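PDB 3NQI: putative lipoprotein from Bacteroides fragilis, which is of unknown function but is probably a lipid-anchored protein of the bacterial cell envelope. Local coordinates for residues V128-K133 with N143-H148. Residues are numbered along the deposited sequence; the frame is centred on the assembly and turned at random.
Sequences VLYRVK and NELAKH
Glu144 OE2 accepts two nearly straight hydrogen bonds, one from the backbone of Lys133 and one from the ring of His148. Lys133 N lies 3.0 Å from Glu144 OE2. His148 NE2 lies 2.9 Å from the same Glu144 OE2, the two donors approaching from opposite faces of the carboxylate, each well above its plane. A salt bridge from Arg184 to this oxygen would probably favour the charged carboxylate. Chi1 of 171° sets Glu144 CG anti to the backbone N, and the chain bends at chi2 beyond it. The His-carboxylate bond lies in the imidazole plane, and ND1 is hydrogen-bonded to Tyr172 OH, so bonds at both nitrogens should restrain the turn of the ring. The contact joins the end of strand 123-132 to the helix 138-145 that follows it, and a type I turn from Leu145 to His148 leads on into strand 148-155. Tyr130 sets its CE2 over one face of the imidazole, offset toward the rim, 3.8 Å from His148 CG, with the two ring planes at 55°. Val132 CG1 packs 3.6 Å from His148 NE2, its side chain crossing that of the histidine at about a right angle. At the far end of the tyrosine, Leu145 CD2 sits 3.6 Å from Tyr130 OH, a hydroxyl that hydrogen-bonds to Ser190 and, through a water, is bridged to Leu145 O.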
ATOM      1  N   VAL A 128       4.988   2.940  -3.186  1.00 19.73           N
ATOM      2  CA  VAL A 128       6.319   2.935  -2.665  1.00 17.30           C
ATOM      3  C   VAL A 128       7.374   2.874  -3.818  1.00 19.97           C
ATOM      4  O   VAL A 128       7.267   2.040  -4.724  1.00 19.15           O
ATOM      5  CB  VAL A 128       6.554   1.789  -1.621  1.00 19.57           C
ATOM      6  CG1 VAL A 128       7.841   2.103  -0.900  1.00 18.58           C
ATOM      7  CG2 VAL A 128       5.403   1.739  -0.650  1.00 16.86           C
ATOM      8  N   LEU A 129       8.320   3.817  -3.811  1.00 18.25           N
ATOM      9  CA  LEU A 129       9.538   3.808  -4.678  1.00 18.68           C
ATOM     10  C   LEU A 129      10.706   3.408  -3.754  1.00 22.46           C
ATOM     11  O   LEU A 129      11.001   4.059  -2.744  1.00 21.02           O
ATOM     12  CB  LEU A 129       9.739   5.143  -5.382  1.00 23.61           C
ATOM     13  CG  LEU A 129      10.595   5.317  -6.654  1.00 29.37           C
ATOM     14  CD1 LEU A 129      10.103   4.457  -7.801  1.00 29.89           C
ATOM     15  CD2 LEU A 129      10.578   6.782  -7.059  1.00 27.17           C
ATOM     16  N   TYR A 130      11.319   2.278  -4.067  1.00 18.54           N
ATOM     17  CA  TYR A 130      12.332   1.727  -3.204  1.00 19.56           C
ATOM     18  C   TYR A 130      13.437   0.965  -3.954  1.00 20.35           C
ATOM     19  O   TYR A 130      13.393   0.834  -5.160  1.00 22.59           O
ATOM     20  CB  TYR A 130      11.661   0.886  -2.155  1.00 20.15           C
ATOM     21  CG  TYR A 130      10.923  -0.348  -2.612  1.00 20.88           C
ATOM     22  CD1 TYR A 130       9.683  -0.269  -3.212  1.00 18.47           C
ATOM     23  CD2 TYR A 130      11.451  -1.617  -2.397  1.00 17.20           C
ATOM     24  CE1 TYR A 130       8.999  -1.421  -3.680  1.00 20.36           C
ATOM     25  CE2 TYR A 130      10.764  -2.775  -2.819  1.00 20.85           C
ATOM     26  CZ  TYR A 130       9.538  -2.672  -3.433  1.00 23.75           C
ATOM     27  OH  TYR A 130       8.883  -3.786  -3.834  1.00 26.27           O
ATOM     28  N   ARG A 131      14.441   0.488  -3.234  1.00 21.33           N
ATOM     29  CA  ARG A 131      15.615  -0.107  -3.869  1.00 21.82           C
ATOM     30  C   ARG A 131      15.700  -1.582  -3.560  1.00 21.16           C
ATOM     31  O   ARG A 131      15.620  -1.965  -2.402  1.00 21.90           O
ATOM     32  CB  ARG A 131      16.890   0.585  -3.359  1.00 23.29           C
ATOM     33  CG  ARG A 131      17.101   2.007  -3.915  1.00 24.11           C
ATOM     34  CD  ARG A 131      18.123   2.817  -3.095  1.00 22.50           C
ATOM     35  NE  ARG A 131      17.439   3.320  -1.929  1.00 25.15           N
ATOM     36  CZ  ARG A 131      17.065   4.578  -1.726  1.00 21.67           C
ATOM     37  NH1 ARG A 131      17.395   5.551  -2.579  1.00 23.33           N
ATOM     38  NH2 ARG A 131      16.360   4.846  -0.625  1.00 24.78           N
ATOM     39  N   VAL A 132      15.877  -2.407  -4.589  1.00 23.00           N
ATOM     40  CA  VAL A 132      16.064  -3.838  -4.416  1.00 22.36           C
ATOM     41  C   VAL A 132      17.442  -4.328  -4.898  1.00 24.15           C
ATOM     42  O   VAL A 132      18.208  -3.605  -5.560  1.00 23.98           O
ATOM     43  CB  VAL A 132      14.916  -4.623  -5.107  1.00 21.88           C
ATOM     44  CG1 VAL A 132      13.525  -4.221  -4.462  1.00 19.40           C
ATOM     45  CG2 VAL A 132      14.886  -4.402  -6.617  1.00 22.15           C
ATOM     46  N   LYS A 133      17.757  -5.580  -4.556  1.00 25.69           N
ATOM     47  CA  LYS A 133      18.966  -6.223  -5.044  1.00 27.02           C
ATOM     48  C   LYS A 133      18.784  -6.539  -6.526  1.00 27.67           C
ATOM     49  O   LYS A 133      17.703  -6.887  -6.949  1.00 25.76           O
ATOM     50  CB  LYS A 133      19.203  -7.501  -4.267  1.00 27.15           C
ATOM     51  CG  LYS A 133      20.450  -8.286  -4.651  1.00 35.75           C
ATOM     52  CD  LYS A 133      20.606  -9.496  -3.721  1.00 39.60           C
ATOM     53  CE  LYS A 133      21.873 -10.274  -4.025  1.00 48.17           C
ATOM     54  NZ  LYS A 133      21.943 -11.435  -3.127  1.00 52.68           N
ATOM     55  N   ASN A 143      11.687 -13.948  -4.693  1.00 25.57           N
ATOM     56  CA  ASN A 143      12.281 -14.101  -3.332  1.00 24.76           C
ATOM     57  C   ASN A 143      12.775 -12.750  -2.721  1.00 23.62           C
ATOM     58  O   ASN A 143      12.659 -12.545  -1.478  1.00 23.78           O
ATOM     59  CB  ASN A 143      13.372 -15.138  -3.346  1.00 26.16           C
ATOM     60  CG  ASN A 143      13.963 -15.383  -1.981  1.00 29.51           C
ATOM     61  OD1 ASN A 143      13.293 -15.846  -1.064  1.00 28.04           O
ATOM     62  ND2 ASN A 143      15.221 -15.036  -1.831  1.00 23.71           N
ATOM     63  N   GLU A 144      13.363 -11.914  -3.577  1.00 21.52           N
ATOM     64  CA  GLU A 144      13.893 -10.618  -3.220  1.00 23.04           C
ATOM     65  C   GLU A 144      12.747  -9.715  -2.813  1.00 22.54           C
ATOM     66  O   GLU A 144      12.818  -9.067  -1.774  1.00 23.25           O
ATOM     67  CB  GLU A 144      14.649  -9.963  -4.388  1.00 21.59           C
ATOM     68  CG  GLU A 144      15.087  -8.519  -4.237  1.00 22.19           C
ATOM     69  CD  GLU A 144      15.853  -8.166  -2.970  1.00 22.86           C
ATOM     70  OE1 GLU A 144      16.392  -9.038  -2.265  1.00 23.44           O
ATOM     71  OE2 GLU A 144      15.937  -6.986  -2.646  1.00 24.82           O
ATOM     72  N   LEU A 145      11.707  -9.666  -3.635  1.00 22.68           N
ATOM     73  CA  LEU A 145      10.528  -8.833  -3.332  1.00 23.58           C
ATOM     74  C   LEU A 145       9.888  -9.180  -1.991  1.00 23.34           C
ATOM     75  O   LEU A 145       9.469  -8.268  -1.245  1.00 24.69           O
ATOM     76  CB  LEU A 145       9.530  -8.852  -4.496  1.00 23.62           C
ATOM     77  CG  LEU A 145       9.932  -8.158  -5.825  1.00 28.42           C
ATOM     78  CD1 LEU A 145       8.898  -8.450  -6.910  1.00 27.84           C
ATOM     79  CD2 LEU A 145      10.159  -6.638  -5.681  1.00 29.76           C
ATOM     80  N   ALA A 146       9.864 -10.467  -1.651  1.00 23.26           N
ATOM     81  CA  ALA A 146       9.326 -10.961  -0.368  1.00 24.99           C
ATOM     82  C   ALA A 146      10.110 -10.505   0.854  1.00 24.63           C
ATOM     83  O   ALA A 146       9.625 -10.631   1.948  1.00 24.79           O
ATOM     84  CB  ALA A 146       9.274 -12.479  -0.352  1.00 22.31           C
ATOM     85  N   LYS A 147      11.356 -10.075   0.687  1.00 22.88           N
ATOM     86  CA  LYS A 147      12.132  -9.559   1.801  1.00 21.36           C
ATOM     87  C   LYS A 147      11.681  -8.182   2.315  1.00 22.32           C
ATOM     88  O   LYS A 147      12.125  -7.758   3.363  1.00 22.32           O
ATOM     89  CB  LYS A 147      13.599  -9.453   1.406  1.00 21.34           C
ATOM     90  CG  LYS A 147      14.300 -10.802   1.257  1.00 24.07           C
ATOM     91  CD  LYS A 147      15.805 -10.650   0.956  1.00 28.35           C
ATOM     92  CE  LYS A 147      16.536 -11.996   1.037  1.00 26.04           C
ATOM     93  NZ  LYS A 147      16.869 -12.528   2.425  1.00 30.91           N
ATOM     94  N   HIS A 148      10.923  -7.434   1.517  1.00 18.10           N
ATOM     95  CA  HIS A 148      10.563  -6.087   1.856  1.00 19.83           C
ATOM     96  C   HIS A 148       9.173  -6.030   2.439  1.00 19.29           C
ATOM     97  O   HIS A 148       8.213  -6.356   1.745  1.00 21.50           O
ATOM     98  CB  HIS A 148      10.582  -5.241   0.574  1.00 15.71           C
ATOM     99  CG  HIS A 148      11.929  -5.207  -0.089  1.00 18.69           C
ATOM    100  ND1 HIS A 148      12.840  -4.186   0.121  1.00 20.27           N
ATOM    101  CD2 HIS A 148      12.549  -6.104  -0.897  1.00 23.23           C
ATOM    102  CE1 HIS A 148      13.955  -4.451  -0.547  1.00 20.27           C
ATOM    103  NE2 HIS A 148      13.815  -5.625  -1.148  1.00 21.98           N
TER
HETATM  104  O   HOH W   1       8.216  -5.924  -2.191  1.00 26.66           O